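Dihydrodipicolinate synthase (Bacillus anthracis, PDB 3HIJ) catalyses the condensation of pyruvate with aspartate semialdehyde, through a Schiff base on a lysine, in the diaminopimelate route to lysine. Local coordinates at residues Thr9-Pro14 with Ile41-Thr46; Ala106-Lys111 with Gly139-Gln144. All coordinates share one frame; numbering follows the deposited sequence.

Contact 1: Thr9-Pro14 with Ile41-Thr46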
loop_
_atom_site.group_PDB
_atom_site.type_symbol
_atom_site.label_atom_id
_atom_site.label_comp_id
_atom_site.label_asym_id
_atom_site.label_seq_id
_atom_site.Cartn_x
_atom_site.Cartn_y
_atom_site.Cartn_z
ATOM N N THR A 9 18.550 -18.087 -15.058
ATOM C CA THR A 9 17.875 -17.095 -15.940
ATOM C C THR A 9 16.418 -17.509 -16.264
ATOM O O THR A 9 16.190 -18.672 -16.637
ATOM C CB THR A 9 18.638 -16.941 -17.218
ATOM O OG1 THR A 9 19.887 -16.288 -16.933
ATOM C CG2 THR A 9 17.803 -16.128 -18.309
ATOM N N ALA A 10 15.440 -16.630 -16.031
ATOM C CA ALA A 10 14.057 -17.029 -16.343
ATOM C C ALA A 10 13.902 -16.751 -17.817
ATOM O O ALA A 10 13.627 -15.608 -18.178
ATOM C CB ALA A 10 13.025 -16.217 -15.502
ATOM N N MET A 11 14.160 -17.742 -18.675
ATOM C CA MET A 11 14.206 -17.498 -20.128
ATOM C C MET A 11 12.893 -17.076 -20.711
ATOM O O MET A 11 11.827 -17.629 -20.371
ATOM C CB MET A 11 14.830 -18.636 -20.964
ATOM C CG MET A 11 14.237 -20.009 -20.902
ATOM S SD MET A 11 14.836 -20.905 -22.431
ATOM C CE MET A 11 13.302 -20.912 -23.305
ATOM N N VAL A 12 12.931 -16.095 -21.589
ATOM C CA VAL A 12 11.768 -15.776 -22.400
ATOM C C VAL A 12 11.466 -16.982 -23.277
ATOM O O VAL A 12 12.362 -17.789 -23.532
ATOM C CB VAL A 12 12.019 -14.477 -23.326
ATOM C CG1 VAL A 12 12.232 -13.210 -22.484
ATOM C CG2 VAL A 12 13.211 -14.659 -24.261
ATOM N N THR A 13 10.216 -17.090 -23.748
ATOM C CA THR A 13 9.848 -18.107 -24.741
ATOM C C THR A 13 9.814 -17.445 -26.135
ATOM O O THR A 13 8.949 -16.633 -26.382
ATOM C CB THR A 13 8.472 -18.687 -24.408
ATOM O OG1 THR A 13 8.507 -19.203 -23.061
ATOM C CG2 THR A 13 8.135 -19.852 -25.318
ATOM N N PRO A 14 10.754 -17.784 -27.042
ATOM C CA PRO A 14 10.752 -17.153 -28.379
ATOM C C PRO A 14 9.478 -17.544 -29.148
ATOM O O PRO A 14 9.050 -18.706 -29.085
ATOM C CB PRO A 14 11.981 -17.776 -29.070
ATOM C CG PRO A 14 12.924 -18.102 -27.828
ATOM C CD PRO A 14 11.899 -18.704 -26.851
ATOM N N ILE A 41 18.661 -22.640 -16.086
ATOM C CA ILE A 41 17.671 -22.006 -16.898
ATOM C C ILE A 41 16.308 -22.337 -16.315
ATOM O O ILE A 41 16.010 -23.484 -16.137
ATOM C CB ILE A 41 17.776 -22.504 -18.354
ATOM C CG1 ILE A 41 19.067 -21.964 -19.017
ATOM C CG2 ILE A 41 16.482 -22.098 -19.118
ATOM C CD1 ILE A 41 19.344 -22.605 -20.483
ATOM N N VAL A 42 15.516 -21.315 -15.987
ATOM C CA VAL A 42 14.145 -21.471 -15.618
ATOM C C VAL A 42 13.279 -21.343 -16.836
ATOM O O VAL A 42 13.260 -20.280 -17.492
ATOM C CB VAL A 42 13.676 -20.411 -14.542
ATOM C CG1 VAL A 42 12.127 -20.603 -14.256
ATOM C CG2 VAL A 42 14.532 -20.542 -13.241
ATOM N N VAL A 43 12.523 -22.398 -17.134
ATOM C CA VAL A 43 11.838 -22.468 -18.428
ATOM C C VAL A 43 10.343 -22.318 -18.136
ATOM O O VAL A 43 9.837 -22.939 -17.218
ATOM C CB VAL A 43 12.048 -23.841 -19.142
ATOM C CG1 VAL A 43 11.388 -23.797 -20.538
ATOM C CG2 VAL A 43 13.507 -24.200 -19.260
ATOM N N GLY A 44 9.648 -21.456 -18.885
ATOM C CA GLY A 44 8.221 -21.263 -18.645
ATOM C C GLY A 44 7.892 -20.658 -17.307
ATOM O O GLY A 44 6.856 -20.954 -16.720
ATOM N N GLY A 45 8.752 -19.808 -16.766
ATOM C CA GLY A 45 8.318 -18.987 -15.604
ATOM C C GLY A 45 7.485 -17.768 -16.048
ATOM O O GLY A 45 7.084 -17.672 -17.222
ATOM N N THR A 46 7.305 -16.778 -15.158
ATOM C CA THR A 46 6.647 -15.522 -15.555
ATOM C C THR A 46 7.210 -14.906 -16.835
ATOM O O THR A 46 6.479 -14.567 -17.752
ATOM C CB THR A 46 6.838 -14.514 -14.498
ATOM O OG1 THR A 46 6.570 -15.159 -13.228
ATOM C CG2 THR A 46 5.827 -13.375 -14.759
HETATM O O HOH W 1 10.476 -20.032 -21.105
HETATM O O HOH W 2 11.182 -18.633 -17.950
#
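Met-11 crosses the CG2 branch of Ile-41 at an oblique angle. The methylene CG of Met-11 sits 3.5 Å from the branch methyl CG2 of Ile-41. Val-42 O lies at the flank of the same CG. The Met-11 CG is held between its own backbone N and carbonyl carbon (chi1 58°), and a bend at chi3 carries the methyl CE past Val-43, 4.4 Å from its CG1. On the face that bears Ala-10 and Val-42, the two CB atoms stand 4.4 Å apart.

Thr-9 pairs with Ile-41 and Ala-10 with Val-42 as parallel strands. Val-42 N donates a hydrogen bond to Thr-9 O at 2.8 Å, and Met-11 N donates one to Val-42 O at 2.9 Å. Further on, two waters bridge the segments. One donates to both Met-11 O and Val-42 O and accepts from Gly-45 N. The other donates to Met-11 O and Thr-13 OG1 and accepts from Gly-44 N. Both waters thus grip Met-11 O.

Thr-46 N hydrogen-bonds to O2 of the pyruvate-modified lysine at position 163. Thr-46 OG1 is hydrogen-bonded to Tyr-135 OH of the same chain and to Tyr-109 OH of the second subunit. The contact closes the beta-alpha-beta unit 7-10, 23-34, 40-43 of a TIM barrel, with the active site at the C-terminal strand ends, as in that fold.

Contact 2: Ala106-Lys111 with Gly139-Gln144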
loop_
_atom_site.group_PDB
_atom_site.type_symbol
_atom_site.label_atom_id
_atom_site.label_comp_id
_atom_site.label_asym_id
_atom_site.label_seq_id
_atom_site.Cartn_x
_atom_site.Cartn_y
_atom_site.Cartn_z
ATOM N N ALA A 106 3.857 -18.947 -5.809
ATOM C CA ALA A 106 2.719 -18.759 -4.866
ATOM C C ALA A 106 1.471 -18.567 -5.705
ATOM O O ALA A 106 1.510 -17.780 -6.658
ATOM C CB ALA A 106 2.927 -17.507 -4.016
ATOM N N PRO A 107 0.382 -19.328 -5.414
ATOM C CA PRO A 107 -0.853 -19.199 -6.205
ATOM C C PRO A 107 -1.308 -17.737 -6.279
ATOM O O PRO A 107 -1.451 -17.059 -5.230
ATOM C CB PRO A 107 -1.872 -20.046 -5.427
ATOM C CG PRO A 107 -1.021 -21.188 -4.980
ATOM C CD PRO A 107 0.287 -20.452 -4.460
ATOM N N TYR A 108 -1.485 -17.254 -7.504
ATOM C CA TYR A 108 -2.009 -15.912 -7.737
ATOM C C TYR A 108 -3.548 -15.953 -7.790
ATOM O O TYR A 108 -4.157 -17.037 -7.920
ATOM C CB TYR A 108 -1.472 -15.423 -9.100
ATOM C CG TYR A 108 -1.418 -16.567 -10.123
ATOM C CD1 TYR A 108 -0.242 -17.335 -10.290
ATOM C CD2 TYR A 108 -2.520 -16.870 -10.898
ATOM C CE1 TYR A 108 -0.168 -18.387 -11.179
ATOM C CE2 TYR A 108 -2.482 -17.945 -11.821
ATOM C CZ TYR A 108 -1.292 -18.675 -11.957
ATOM O OH TYR A 108 -1.236 -19.709 -12.821
ATOM N N TYR A 109 -4.157 -14.768 -7.744
ATOM C CA TYR A 109 -5.582 -14.559 -7.938
ATOM C C TYR A 109 -6.535 -15.138 -6.839
ATOM O O TYR A 109 -7.383 -14.407 -6.378
ATOM C CB TYR A 109 -5.945 -15.026 -9.335
ATOM C CG TYR A 109 -7.380 -14.755 -9.729
ATOM C CD1 TYR A 109 -7.848 -13.441 -9.900
ATOM C CD2 TYR A 109 -8.235 -15.792 -9.993
ATOM C CE1 TYR A 109 -9.213 -13.191 -10.221
ATOM C CE2 TYR A 109 -9.578 -15.553 -10.392
ATOM C CZ TYR A 109 -10.043 -14.255 -10.508
ATOM O OH TYR A 109 -11.355 -14.059 -10.920
ATOM N N ASN A 110 -6.385 -16.415 -6.402
ATOM C CA ASN A 110 -7.288 -17.007 -5.410
ATOM C C ASN A 110 -6.915 -16.792 -3.962
ATOM O O ASN A 110 -7.648 -17.167 -3.087
ATOM C CB ASN A 110 -7.660 -18.516 -5.664
ATOM C CG ASN A 110 -6.465 -19.389 -5.983
ATOM O OD1 ASN A 110 -5.320 -18.997 -5.786
ATOM N ND2 ASN A 110 -6.728 -20.631 -6.446
ATOM N N LYS A 111 -5.776 -16.193 -3.727
ATOM C CA LYS A 111 -5.388 -15.688 -2.413
ATOM C C LYS A 111 -5.475 -16.719 -1.296
ATOM O O LYS A 111 -6.162 -16.513 -0.284
ATOM C CB LYS A 111 -6.155 -14.400 -2.098
ATOM C CG LYS A 111 -5.813 -13.189 -3.052
ATOM C CD LYS A 111 -6.294 -11.874 -2.378
ATOM C CE LYS A 111 -7.825 -11.957 -2.147
ATOM N NZ LYS A 111 -8.347 -10.878 -1.167
ATOM N N GLY A 139 4.204 -9.196 -5.596
ATOM C CA GLY A 139 3.906 -8.114 -6.564
ATOM C C GLY A 139 3.102 -8.662 -7.751
ATOM O O GLY A 139 2.621 -7.877 -8.566
ATOM N N ARG A 140 2.921 -9.997 -7.838
ATOM C CA ARG A 140 2.028 -10.565 -8.873
ATOM C C ARG A 140 0.975 -11.441 -8.279
ATOM O O ARG A 140 -0.114 -11.521 -8.843
ATOM C CB ARG A 140 2.770 -11.408 -9.923
ATOM C CG ARG A 140 3.783 -10.573 -10.769
ATOM C CD ARG A 140 4.537 -11.519 -11.730
ATOM N NE ARG A 140 5.504 -10.700 -12.426
ATOM C CZ ARG A 140 5.215 -9.999 -13.535
ATOM N NH1 ARG A 140 3.983 -10.044 -14.069
ATOM N NH2 ARG A 140 6.145 -9.260 -14.093
ATOM N N SER A 141 1.278 -12.139 -7.176
ATOM C CA SER A 141 0.270 -13.051 -6.559
ATOM C C SER A 141 -0.474 -12.431 -5.380
ATOM O O SER A 141 -1.414 -13.028 -4.834
ATOM C CB SER A 141 0.998 -14.302 -6.054
ATOM O OG SER A 141 1.427 -15.020 -7.206
ATOM N N ILE A 142 -0.024 -11.260 -4.955
ATOM C CA ILE A 142 -0.588 -10.543 -3.782
ATOM C C ILE A 142 -0.225 -11.150 -2.443
ATOM O O ILE A 142 0.318 -10.447 -1.616
ATOM C CB ILE A 142 -2.119 -10.261 -3.882
ATOM C CG1 ILE A 142 -2.353 -9.395 -5.124
ATOM C CG2 ILE A 142 -2.619 -9.386 -2.655
ATOM C CD1 ILE A 142 -3.759 -9.199 -5.409
ATOM N N VAL A 143 -0.538 -12.431 -2.234
ATOM C CA VAL A 143 -0.143 -13.083 -0.997
ATOM C C VAL A 143 1.425 -13.216 -1.026
ATOM O O VAL A 143 2.069 -13.157 -2.102
ATOM C CB VAL A 143 -0.745 -14.492 -0.858
ATOM C CG1 VAL A 143 -2.342 -14.459 -0.710
ATOM C CG2 VAL A 143 -0.282 -15.309 -2.035
ATOM N N GLN A 144 2.007 -13.325 0.156
ATOM C CA GLN A 144 3.430 -13.635 0.320
ATOM C C GLN A 144 3.523 -15.017 0.967
ATOM O O GLN A 144 2.635 -15.413 1.759
ATOM C CB GLN A 144 4.125 -12.617 1.262
ATOM C CG GLN A 144 3.215 -11.953 2.288
ATOM C CD GLN A 144 3.498 -12.371 3.799
ATOM O OE1 GLN A 144 4.611 -12.144 4.313
ATOM N NE2 GLN A 144 2.454 -12.921 4.513
HETATM O O HOH W 3 -3.273 -15.150 -4.736
HETATM O O HOH W 4 -2.987 -12.263 -7.565
#
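Ser-141 points its hydroxyl into the loop of 106-111. OG donates to Ala-106 O at 2.8 Å. It reaches that oxygen from above the carbonyl plane, 38° out of it, with a C=O...OG angle of 141°. The OG stands beside its own backbone N, anti to the carbonyl carbon (chi1 -69°), and this also brings it 3.5 Å from Tyr-108 CB. There it lies at the edge of the Tyr-108 ring, near the ring plane. The rest of that ring leads away from 139-144.

Val-143 faces the loop with both methyls. CG1 packs against the backbone of Lys-111, 3.7 Å from its CA. CG2 turns to the other part of the loop, 3.8 Å from Pro-107 O, and comes within 4.4 Å of Ala-106 CB. The valine is thus straddled by the start and end of 106-111. The Lys-111 chain runs on past Ile-142, its CD 4.4 Å from Ile-142 CG2.

Water joins the two backbones. One water donates to Pro-107 O and Ser-141 O and accepts from Lys-111 N.

The rings of Tyr-108 and Tyr-109 and the guanidinium of Arg-140 reach the second subunit. Tyr-108 and Tyr-109 stack with Tyr-109 and Tyr-108 of the second subunit, while Arg-140 NH1 hydrogen-bonds to Tyr-109 O of that subunit. Within the chain, the loop of 106-111 leads from strand 101-105 to helix 114-126. Met-117 of that helix covers Ala-106, Pro-107 and Val-143. The contact joins this loop to the end of the short helix 138-141 and the residues after it, beyond the adjacent strand 132-135.

From the N terminus, contact 1 comes first. It closes the loop through helix 23-34 and completes the beta-alpha-beta unit of strands 7-10 and 40-43. The chain then runs on through strands 75-77 and 101-105 before contact 2 opens. Contact 2 closes over helix 114-126 and strand 132-135. The two loops lie in series, neither nested nor crossed, with centres about 20 Å apart. They nevertheless meet in space, where Thr-46 CG2 packs 3.6 Å from Arg-140 NE. Contact 1 ties neighbouring strands deep in the barrel, and contact 2 ties segments nearer its rim. Between subunits, a residue of contact 1 pairs with one of contact 2 in the partner chain.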